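Local coordinates for matrix protein VP40 (Lake Victoria marburgvirus, PDB 5B0V) that forms the viral matrix, is essential for virus particle assembly and budding, and exists as a dimer until it reorganizes into multimers at the plasma membrane, at residues A[97-102]-A[288-294]; A[114-118]-A[149-153]; A[122-126]-A[174-178]; A[159-163]-A[212-216]. Residue numbers count along the deposited sequence, not the author numbering.

Contacts 2 and 3 hold the N-terminal domain together internally, whereas contacts 1 and 4, with their two centres about 11 Å apart, join it to the C-terminal domain. Contacts 1 and 4 meet where Phe-159 CZ lies 3.3 Å from Pro-99 O and Leu-215 CD2 lies 3.9 Å from Gln-290 O. Contact 2 touches contact 1 through Leu-149 CD2, 3.6 Å from Leu-100 O, and contact 3 through the probable hydrogen bond of Tyr-122 OH with Leu-117 O (2.7 Å). Across about 17 Å between centres, a weak hydrogen bond between Tyr-176 OH and Gln-161 OE1 (2.8 Å) connects contacts 3 and 4. Contact 2 also reaches the second subunit, linking this network to the dimer.

Contact 1. Residues A[97-102]-A[288-294]; sequences WLPLGI and YFQAPEN
Glu-293 seats its aliphatic CB on the indole of Trp-97: CB lies 3.5 Å from the five-membered ring centroid, 5° off its normal, a CH-pi contact. The indole (chi1 m, chi2 -91°) also meets Asn-294, OD1 being 3.6 Å from CE3. Residues 97-102 are extended apart from a classic beta bulge, in which Leu-100 (-115/-14) and Gly-101 (140/166) both face Phe-75; the second conformation calls for glycine. Strand 288-290 runs antiparallel at 158°, axes 7.6 Å apart, so side chains fill the gap. Residues 291-294 are loop, turning from extended Pro-292 (-55/141) to Glu-293 (-52/-44, chi1 t). CA register pairs Trp-97 with Pro-292 (4.9 Å) and Pro-99 with Gln-290 (6.2 Å). Gln-290 (m, t) reaches the bulge, where Gly-101 N gives its OE1 a weak hydrogen bond (2.9 Å); its NE2 bonds Phe-75 O. Ile-102 CG1 packs on Gln-290 CG at 3.7 Å, and Trp-97 CB on Pro-292 CB at 4.0 Å. This interdomain seam abuts strands 72-83 (N-terminal) and 260-264 (C-terminal).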
# COMPACT_ATOMS: atom_id res chain seq x y z
N TRP A 97 13.79 8.25 11.43
CA TRP A 97 13.01 7.03 11.66
C TRP A 97 11.87 7.26 12.62
O TRP A 97 12.08 7.65 13.75
CB TRP A 97 13.95 5.95 12.20
CG TRP A 97 14.89 5.50 11.12
CD1 TRP A 97 14.67 4.47 10.24
CD2 TRP A 97 16.15 6.08 10.76
NE1 TRP A 97 15.74 4.36 9.38
CE2 TRP A 97 16.66 5.33 9.68
CE3 TRP A 97 16.91 7.14 11.26
CZ2 TRP A 97 17.90 5.60 9.09
CZ3 TRP A 97 18.16 7.43 10.67
CH2 TRP A 97 18.63 6.65 9.59
N LEU A 98 10.66 6.99 12.16
CA LEU A 98 9.44 7.40 12.83
C LEU A 98 8.54 6.19 13.09
O LEU A 98 7.78 5.77 12.23
CB LEU A 98 8.72 8.42 11.95
CG LEU A 98 9.61 9.62 11.57
CD1 LEU A 98 9.03 10.41 10.41
CD2 LEU A 98 9.82 10.53 12.75
N PRO A 99 8.66 5.58 14.27
CA PRO A 99 7.77 4.48 14.62
C PRO A 99 6.33 4.95 14.65
O PRO A 99 6.06 6.05 15.10
CB PRO A 99 8.21 4.12 16.02
CG PRO A 99 9.65 4.46 16.02
CD PRO A 99 9.80 5.68 15.18
N LEU A 100 5.41 4.13 14.16
CA LEU A 100 3.98 4.45 14.24
C LEU A 100 3.22 3.48 15.12
O LEU A 100 2.08 3.74 15.43
CB LEU A 100 3.33 4.36 12.87
CG LEU A 100 3.99 5.12 11.72
CD1 LEU A 100 3.23 4.78 10.45
CD2 LEU A 100 3.98 6.62 11.97
N GLY A 101 3.83 2.35 15.46
CA GLY A 101 3.18 1.36 16.29
C GLY A 101 3.42 -0.07 15.91
O GLY A 101 3.86 -0.39 14.80
N ILE A 102 3.06 -0.95 16.83
CA ILE A 102 3.03 -2.37 16.59
C ILE A 102 1.60 -2.86 16.67
O ILE A 102 0.92 -2.55 17.62
CB ILE A 102 3.87 -3.08 17.64
CG1 ILE A 102 5.31 -2.62 17.50
CG2 ILE A 102 3.72 -4.58 17.50
CD1 ILE A 102 6.23 -3.24 18.49
N TYR A 288 9.17 -6.86 22.41
CA TYR A 288 9.73 -6.09 21.36
C TYR A 288 9.21 -4.69 21.48
O TYR A 288 8.12 -4.48 21.97
CB TYR A 288 9.35 -6.69 20.00
CG TYR A 288 10.11 -7.95 19.72
CD1 TYR A 288 9.69 -9.15 20.23
CD2 TYR A 288 11.25 -7.93 18.98
CE1 TYR A 288 10.38 -10.31 19.99
CE2 TYR A 288 11.96 -9.08 18.74
CZ TYR A 288 11.52 -10.27 19.25
OH TYR A 288 12.23 -11.42 18.97
N PHE A 289 10.00 -3.73 21.06
CA PHE A 289 9.53 -2.37 21.05
C PHE A 289 10.25 -1.63 19.93
O PHE A 289 11.24 -2.11 19.37
CB PHE A 289 9.72 -1.70 22.43
CG PHE A 289 11.16 -1.44 22.81
CD1 PHE A 289 11.92 -2.43 23.43
CD2 PHE A 289 11.74 -0.22 22.58
CE1 PHE A 289 13.24 -2.20 23.80
CE2 PHE A 289 13.04 0.02 22.94
CZ PHE A 289 13.79 -0.97 23.54
N GLN A 290 9.73 -0.46 19.60
CA GLN A 290 10.25 0.30 18.49
C GLN A 290 11.01 1.50 18.98
O GLN A 290 10.54 2.21 19.89
CB GLN A 290 9.12 0.82 17.64
CG GLN A 290 8.13 -0.21 17.16
CD GLN A 290 7.30 0.38 16.07
OE1 GLN A 290 6.32 1.07 16.34
NE2 GLN A 290 7.75 0.19 14.81
N ALA A 291 12.17 1.73 18.37
CA ALA A 291 12.92 2.96 18.54
C ALA A 291 13.58 3.28 17.22
O ALA A 291 13.73 2.38 16.40
CB ALA A 291 13.95 2.81 19.61
N PRO A 292 13.98 4.54 17.00
CA PRO A 292 14.65 4.89 15.77
C PRO A 292 15.86 4.04 15.50
O PRO A 292 16.57 3.70 16.40
CB PRO A 292 15.04 6.34 16.02
CG PRO A 292 13.89 6.87 16.80
CD PRO A 292 13.59 5.75 17.76
N GLU A 293 16.03 3.69 14.24
CA GLU A 293 17.13 2.85 13.79
C GLU A 293 18.48 3.39 14.28
O GLU A 293 19.30 2.64 14.79
CB GLU A 293 17.08 2.74 12.26
CG GLU A 293 18.20 1.95 11.61
CD GLU A 293 18.16 0.47 11.92
OE1 GLU A 293 17.29 0.03 12.68
OE2 GLU A 293 19.03 -0.27 11.42
N ASN A 294 18.68 4.69 14.18
CA ASN A 294 19.92 5.32 14.67
C ASN A 294 19.95 5.59 16.16
O ASN A 294 20.82 6.30 16.62
CB ASN A 294 20.20 6.65 13.95
CG ASN A 294 19.09 7.69 14.19
OD1 ASN A 294 17.98 7.36 14.65
ND2 ASN A 294 19.38 8.94 13.84

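Contact 2. Residues A[114-118]-A[149-153]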
# COMPACT_ATOMS: atom_id res chain seq x y z
N VAL A 114 -2.81 -1.27 5.76
CA VAL A 114 -1.70 -1.06 4.85
C VAL A 114 -2.08 -0.16 3.67
O VAL A 114 -1.30 0.71 3.26
CB VAL A 114 -1.15 -2.40 4.34
CG1 VAL A 114 -0.06 -2.16 3.29
CG2 VAL A 114 -0.61 -3.22 5.50
N ALA A 115 -3.28 -0.35 3.14
CA ALA A 115 -3.73 0.48 2.02
C ALA A 115 -3.88 1.92 2.48
O ALA A 115 -3.49 2.85 1.77
CB ALA A 115 -5.04 -0.04 1.49
N ALA A 116 -4.42 2.09 3.68
CA ALA A 116 -4.64 3.40 4.24
C ALA A 116 -3.30 4.13 4.43
O ALA A 116 -3.20 5.34 4.24
CB ALA A 116 -5.39 3.29 5.55
N LEU A 117 -2.28 3.39 4.83
CA LEU A 117 -1.00 4.00 5.14
C LEU A 117 -0.32 4.41 3.85
O LEU A 117 0.11 5.55 3.71
CB LEU A 117 -0.13 3.03 5.97
CG LEU A 117 -0.43 2.98 7.48
CD1 LEU A 117 0.32 1.85 8.15
CD2 LEU A 117 -0.10 4.31 8.16
N LEU A 118 -0.27 3.50 2.89
CA LEU A 118 0.43 3.78 1.63
C LEU A 118 -0.35 4.70 0.69
O LEU A 118 0.23 5.24 -0.24
CB LEU A 118 0.74 2.47 0.93
CG LEU A 118 1.72 1.55 1.66
CD1 LEU A 118 1.74 0.18 1.02
CD2 LEU A 118 3.11 2.16 1.66
N LEU A 149 -3.29 2.18 15.45
CA LEU A 149 -2.20 3.12 15.13
C LEU A 149 -2.67 4.57 15.15
O LEU A 149 -3.65 4.94 14.47
CB LEU A 149 -1.60 2.81 13.76
CG LEU A 149 -1.12 1.38 13.56
CD1 LEU A 149 -0.70 1.19 12.11
CD2 LEU A 149 0.01 1.02 14.49
N ARG A 150 -1.95 5.39 15.90
CA ARG A 150 -2.35 6.78 16.06
C ARG A 150 -2.44 7.52 14.72
O ARG A 150 -3.39 8.27 14.49
CB ARG A 150 -1.40 7.52 17.02
CG ARG A 150 -1.92 8.89 17.37
CD ARG A 150 -0.94 9.73 18.17
NE ARG A 150 -1.24 11.15 17.98
CZ ARG A 150 -2.21 11.82 18.62
NH1 ARG A 150 -2.98 11.21 19.51
NH2 ARG A 150 -2.42 13.10 18.35
N MSE A 151 -1.47 7.30 13.83
CA MSE A 151 -1.44 8.00 12.55
C MSE A 151 -2.74 7.88 11.79
O MSE A 151 -3.23 8.87 11.26
CB MSE A 151 -0.28 7.47 11.72
CG MSE A 151 -0.12 8.16 10.38
SE MSE A 151 0.91 9.83 10.50
CE MSE A 151 -0.70 10.89 10.56
N LEU A 152 -3.34 6.69 11.73
CA LEU A 152 -4.59 6.50 10.99
C LEU A 152 -5.73 6.94 11.82
O LEU A 152 -6.65 7.56 11.31
CB LEU A 152 -4.82 5.06 10.62
CG LEU A 152 -3.76 4.42 9.72
CD1 LEU A 152 -4.06 2.94 9.52
CD2 LEU A 152 -3.73 5.12 8.39
N ARG A 153 -5.69 6.64 13.12
CA ARG A 153 -6.77 7.01 14.05
C ARG A 153 -7.00 8.52 14.15
O ARG A 153 -8.09 8.99 13.92
CB ARG A 153 -6.51 6.46 15.45
CG ARG A 153 -7.69 6.61 16.42
CD ARG A 153 -7.43 6.10 17.85
NE ARG A 153 -6.25 6.69 18.50
CZ ARG A 153 -5.11 6.05 18.78
NH1 ARG A 153 -4.95 4.76 18.49
NH2 ARG A 153 -4.11 6.70 19.35
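Leucine branches fill the space between these two helical segments, whose nearest CA atoms, those of Leu-117 and Leu-152, are 7.3 Å apart. Leu-152, in the common m,t rotamer, points its CA-to-CB bond at the partner and brings CD2 to 3.8 Å from Ala-116 CB and 3.7 Å from Leu-117 CD2. The small methyl of Ala-116 lets that branch come close to helix 110-119. Leu-117 sets off sideways, but with chi1 at -81° and chi2 trans its tip bends over, so that its two methyls serve different neighbours: CD1 lies 4.1 Å from Leu-149 CD1, while CD2 meets Leu-152 and, at 4.4 Å, CG of Met-151. The contact is a purely apolar helix-to-helix junction in the buried interior of the N-terminal domain, with Phe-75 of strand 72-83 touching both Leu-117 and Leu-149. Leu-149 occupies the N-cap position of helix 150-154; its carbonyl O accepts Arg-153 N at 3.0 Å, and its m,t side chain turns inward. Met-151, present as selenomethionine, starts toward the partner, but its t,p course carries SE away, to 3.8 Å from Tyr-122 CE2. Helix 110-119 also belongs to the dimer interface, where Leu-118 packs on Leu-118 of the second subunit and Ala-115 and Ala-116 touch Leu-63 of that subunit.

Contact 3. Residues A[122-126]-A[174-178]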
# COMPACT_ATOMS: atom_id res chain seq x y z
N TYR A 122 1.61 12.68 3.28
CA TYR A 122 2.14 13.18 4.53
C TYR A 122 2.91 14.51 4.48
O TYR A 122 3.52 14.87 3.48
CB TYR A 122 3.02 12.10 5.16
CG TYR A 122 2.29 10.80 5.35
CD1 TYR A 122 2.16 9.91 4.30
CD2 TYR A 122 1.72 10.47 6.57
CE1 TYR A 122 1.50 8.70 4.46
CE2 TYR A 122 1.05 9.26 6.73
CZ TYR A 122 0.94 8.39 5.66
OH TYR A 122 0.28 7.19 5.80
N THR A 123 2.84 15.22 5.60
CA THR A 123 3.47 16.51 5.82
C THR A 123 4.17 16.50 7.15
O THR A 123 3.81 15.74 8.04
CB THR A 123 2.36 17.58 5.81
OG1 THR A 123 2.08 17.87 4.45
CG2 THR A 123 2.71 18.87 6.48
N ILE A 124 5.19 17.33 7.29
CA ILE A 124 5.86 17.51 8.58
C ILE A 124 5.69 18.95 9.07
O ILE A 124 5.80 19.88 8.28
CB ILE A 124 7.35 17.10 8.50
CG1 ILE A 124 7.85 16.67 9.86
CG2 ILE A 124 8.21 18.22 7.96
CD1 ILE A 124 9.22 16.03 9.81
N THR A 125 5.39 19.11 10.35
CA THR A 125 5.25 20.42 10.96
C THR A 125 5.97 20.40 12.29
O THR A 125 6.43 19.36 12.74
CB THR A 125 3.78 20.80 11.20
OG1 THR A 125 3.10 19.69 11.79
CG2 THR A 125 3.10 21.17 9.90
N GLN A 126 6.08 21.57 12.92
CA GLN A 126 6.75 21.70 14.19
C GLN A 126 5.81 22.32 15.18
O GLN A 126 4.97 23.13 14.80
CB GLN A 126 7.93 22.64 14.05
CG GLN A 126 9.01 22.20 13.08
CD GLN A 126 9.93 23.35 12.74
OE1 GLN A 126 9.94 23.84 11.60
NE2 GLN A 126 10.72 23.81 13.73
N PHE A 174 15.09 26.51 12.49
CA PHE A 174 15.11 25.69 11.27
C PHE A 174 13.73 25.13 10.95
O PHE A 174 12.99 24.74 11.84
CB PHE A 174 16.09 24.54 11.52
CG PHE A 174 17.55 24.95 11.45
CD1 PHE A 174 18.17 25.14 10.23
CD2 PHE A 174 18.31 25.10 12.62
CE1 PHE A 174 19.51 25.49 10.16
CE2 PHE A 174 19.66 25.47 12.55
CZ PHE A 174 20.26 25.65 11.31
N THR A 175 13.37 25.10 9.66
CA THR A 175 12.12 24.49 9.21
C THR A 175 12.37 23.25 8.35
O THR A 175 13.40 23.09 7.71
CB THR A 175 11.26 25.46 8.38
OG1 THR A 175 11.78 25.53 7.05
CG2 THR A 175 11.25 26.85 9.02
N TYR A 176 11.39 22.39 8.31
CA TYR A 176 11.58 21.06 7.81
C TYR A 176 10.58 20.74 6.71
O TYR A 176 9.48 21.29 6.68
CB TYR A 176 11.34 20.09 8.96
CG TYR A 176 12.11 20.44 10.21
CD1 TYR A 176 13.47 20.62 10.15
CD2 TYR A 176 11.49 20.56 11.44
CE1 TYR A 176 14.21 20.92 11.27
CE2 TYR A 176 12.21 20.86 12.57
CZ TYR A 176 13.58 21.05 12.48
OH TYR A 176 14.34 21.34 13.59
N ASN A 177 10.96 19.85 5.80
CA ASN A 177 9.94 19.15 5.04
C ASN A 177 10.35 17.84 4.42
O ASN A 177 11.53 17.55 4.19
CB ASN A 177 9.28 20.03 3.99
CG ASN A 177 10.25 20.95 3.32
OD1 ASN A 177 11.31 21.28 3.87
ND2 ASN A 177 9.89 21.40 2.13
N LEU A 178 9.34 17.05 4.12
CA LEU A 178 9.57 15.71 3.66
C LEU A 178 9.95 15.68 2.20
O LEU A 178 9.25 16.21 1.37
CB LEU A 178 8.30 14.89 3.86
CG LEU A 178 7.98 14.50 5.29
CD1 LEU A 178 6.71 13.67 5.26
CD2 LEU A 178 9.14 13.72 5.87
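Strands 122-126 and 176-178 run antiparallel at 168°, their axes 5.8 Å apart at closest approach, with Ile-124 CA nearest Asn-177 CA at 5.6 Å. Despite this nearness they do not pair through backbone hydrogen bonds; each belongs to a different sheet, and side chains bridge them. Ile-124, with both chi angles trans, is the central piece: CG2 sits 3.5 Å from Asn-177 CA and 3.8 Å from Tyr-176 CB, and CB is 4.2 Å from Leu-178 CG. Leu-178 (m,t) pushes CD1 to 4.0 Å from Tyr-122 CB and 3.8 Å from Tyr-122 O. The Tyr-122 ring leads away from strand 176-178, and its OH bonds Leu-117 O of helix 110-119. Toward the other end Gln-126 extends across the gap. Its CD comes to 3.4 Å from Tyr-176 CE2, approaching the ring obliquely, and its NE2 gives a weak hydrogen bond to Phe-174 O at 3.1 Å. Thr-123 and Thr-125 turn away, which puts the apolar Ile-124 on the side facing the partner. Such sheet-to-sheet contact is that of a beta sandwich, here in the N-terminal domain. Thr-123 and Thr-125 of strand 122-128 pair through the backbone with Asn-138 and Arg-136 of strand 133-139, and Tyr-122 with Ile-53, while Asn-177 pairs with Asp-82 of strand 72-83, whose Ile-81 touches the side chain of Ile-124.

Contact 4. Residues A[159-163]-A[212-216]; sequences FIQNM and HPNLP
Two short turns from different domains face each other here. In residues 159-163 the chain leaves strand 156-160 at Ile-160 (-59/136) and coils into a 3-10 turn at 161-163. Residues 212-215 form a type I beta turn, with Pro-213 at -62/-24, Asn-214 at -100/15, and Leu-215 N bonded to His-212 O at 3.1 Å. Ile-160 CA and Asn-214 CA, 7.0 Å apart, set the register. Among the apolar contacts, Met-163, here selenomethionine (chi1 m, chi2 -109°, chi3 m), reaches across so that CE is 3.5 Å from Leu-215 CD2 (Leu-215 m,t). Sulfur-aromatic geometry, with selenium in place of sulfur, follows at His-212 (chi1 t): SE lies 5.0 Å from the ring centroid, 57° off the normal, an oblique approach. The His-212 ring also stacks edge-to-face with Phe-295. Mixed contacts centre on Asn-214 (chi1 m): its O is 3.5 Å from Met-163 CE, its ND2 3.7 Å from CD1 of Ile-160 (m,p), and its OD1 3.8 Å from Asn-162 OD1, two amides that meet without bonding. Between these two segments there is no hydrogen bond or salt bridge, so their contact, which joins the domains at the surface, is one of shape and dispersion rather than of directional polar bonds.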
# COMPACT_ATOMS: atom_id res chain seq x y z
N PHE A 159 6.62 13.47 17.50
CA PHE A 159 7.87 12.90 17.99
C PHE A 159 8.62 14.02 18.66
O PHE A 159 8.55 15.15 18.18
CB PHE A 159 8.71 12.37 16.84
CG PHE A 159 8.02 11.30 16.08
CD1 PHE A 159 7.21 11.60 15.00
CD2 PHE A 159 8.15 10.00 16.46
CE1 PHE A 159 6.54 10.60 14.32
CE2 PHE A 159 7.50 8.99 15.79
CZ PHE A 159 6.69 9.29 14.71
N ILE A 160 9.33 13.74 19.76
CA ILE A 160 10.24 14.75 20.31
C ILE A 160 11.23 15.05 19.20
O ILE A 160 11.70 14.15 18.51
CB ILE A 160 10.99 14.29 21.58
CG1 ILE A 160 10.05 14.27 22.80
CG2 ILE A 160 12.12 15.23 21.93
CD1 ILE A 160 9.25 12.99 23.00
N GLN A 161 11.53 16.32 19.01
CA GLN A 161 12.39 16.70 17.92
C GLN A 161 13.73 16.02 18.05
O GLN A 161 14.27 15.54 17.07
CB GLN A 161 12.59 18.20 17.88
CG GLN A 161 13.21 18.68 16.59
CD GLN A 161 13.65 20.12 16.65
OE1 GLN A 161 13.01 21.01 16.08
NE2 GLN A 161 14.74 20.37 17.37
N ASN A 162 14.29 15.97 19.24
CA ASN A 162 15.64 15.43 19.36
C ASN A 162 15.71 13.94 19.07
O ASN A 162 16.76 13.34 19.18
CB ASN A 162 16.28 15.81 20.71
CG ASN A 162 15.45 15.31 21.91
OD1 ASN A 162 15.20 14.11 22.05
ND2 ASN A 162 15.02 16.24 22.77
N MSE A 163 14.59 13.34 18.68
CA MSE A 163 14.57 11.92 18.26
C MSE A 163 14.45 11.78 16.76
O MSE A 163 14.32 10.67 16.23
CB MSE A 163 13.39 11.23 18.95
CG MSE A 163 13.61 11.21 20.47
SE MSE A 163 13.99 9.39 21.06
CE MSE A 163 12.22 8.72 20.48
N HIS A 212 13.02 4.65 28.16
CA HIS A 212 13.61 5.95 27.87
C HIS A 212 12.49 6.94 28.01
O HIS A 212 11.37 6.64 27.66
CB HIS A 212 14.18 5.96 26.45
CG HIS A 212 14.82 7.25 26.01
ND1 HIS A 212 16.12 7.59 26.33
CD2 HIS A 212 14.37 8.24 25.21
CE1 HIS A 212 16.42 8.76 25.79
NE2 HIS A 212 15.37 9.16 25.10
N PRO A 213 12.78 8.13 28.54
CA PRO A 213 11.67 9.03 28.83
C PRO A 213 10.87 9.44 27.60
O PRO A 213 9.70 9.79 27.73
CB PRO A 213 12.34 10.24 29.47
CG PRO A 213 13.81 10.07 29.26
CD PRO A 213 14.05 8.61 29.12
N ASN A 214 11.50 9.38 26.43
CA ASN A 214 10.84 9.76 25.19
C ASN A 214 10.29 8.63 24.33
O ASN A 214 9.97 8.84 23.17
CB ASN A 214 11.79 10.64 24.39
CG ASN A 214 12.13 11.93 25.10
OD1 ASN A 214 13.16 12.57 24.80
ND2 ASN A 214 11.26 12.35 26.01
N LEU A 215 10.18 7.43 24.90
CA LEU A 215 9.49 6.32 24.27
C LEU A 215 8.33 5.88 25.18
O LEU A 215 8.44 5.93 26.41
CB LEU A 215 10.44 5.15 24.11
CG LEU A 215 11.66 5.39 23.23
CD1 LEU A 215 12.65 4.25 23.34
CD2 LEU A 215 11.26 5.56 21.78
N PRO A 216 7.24 5.39 24.59
CA PRO A 216 6.18 4.95 25.50
C PRO A 216 6.63 3.74 26.32
O PRO A 216 7.52 3.01 25.89
CB PRO A 216 5.03 4.60 24.56
CG PRO A 216 5.69 4.19 23.27
CD PRO A 216 7.04 4.88 23.21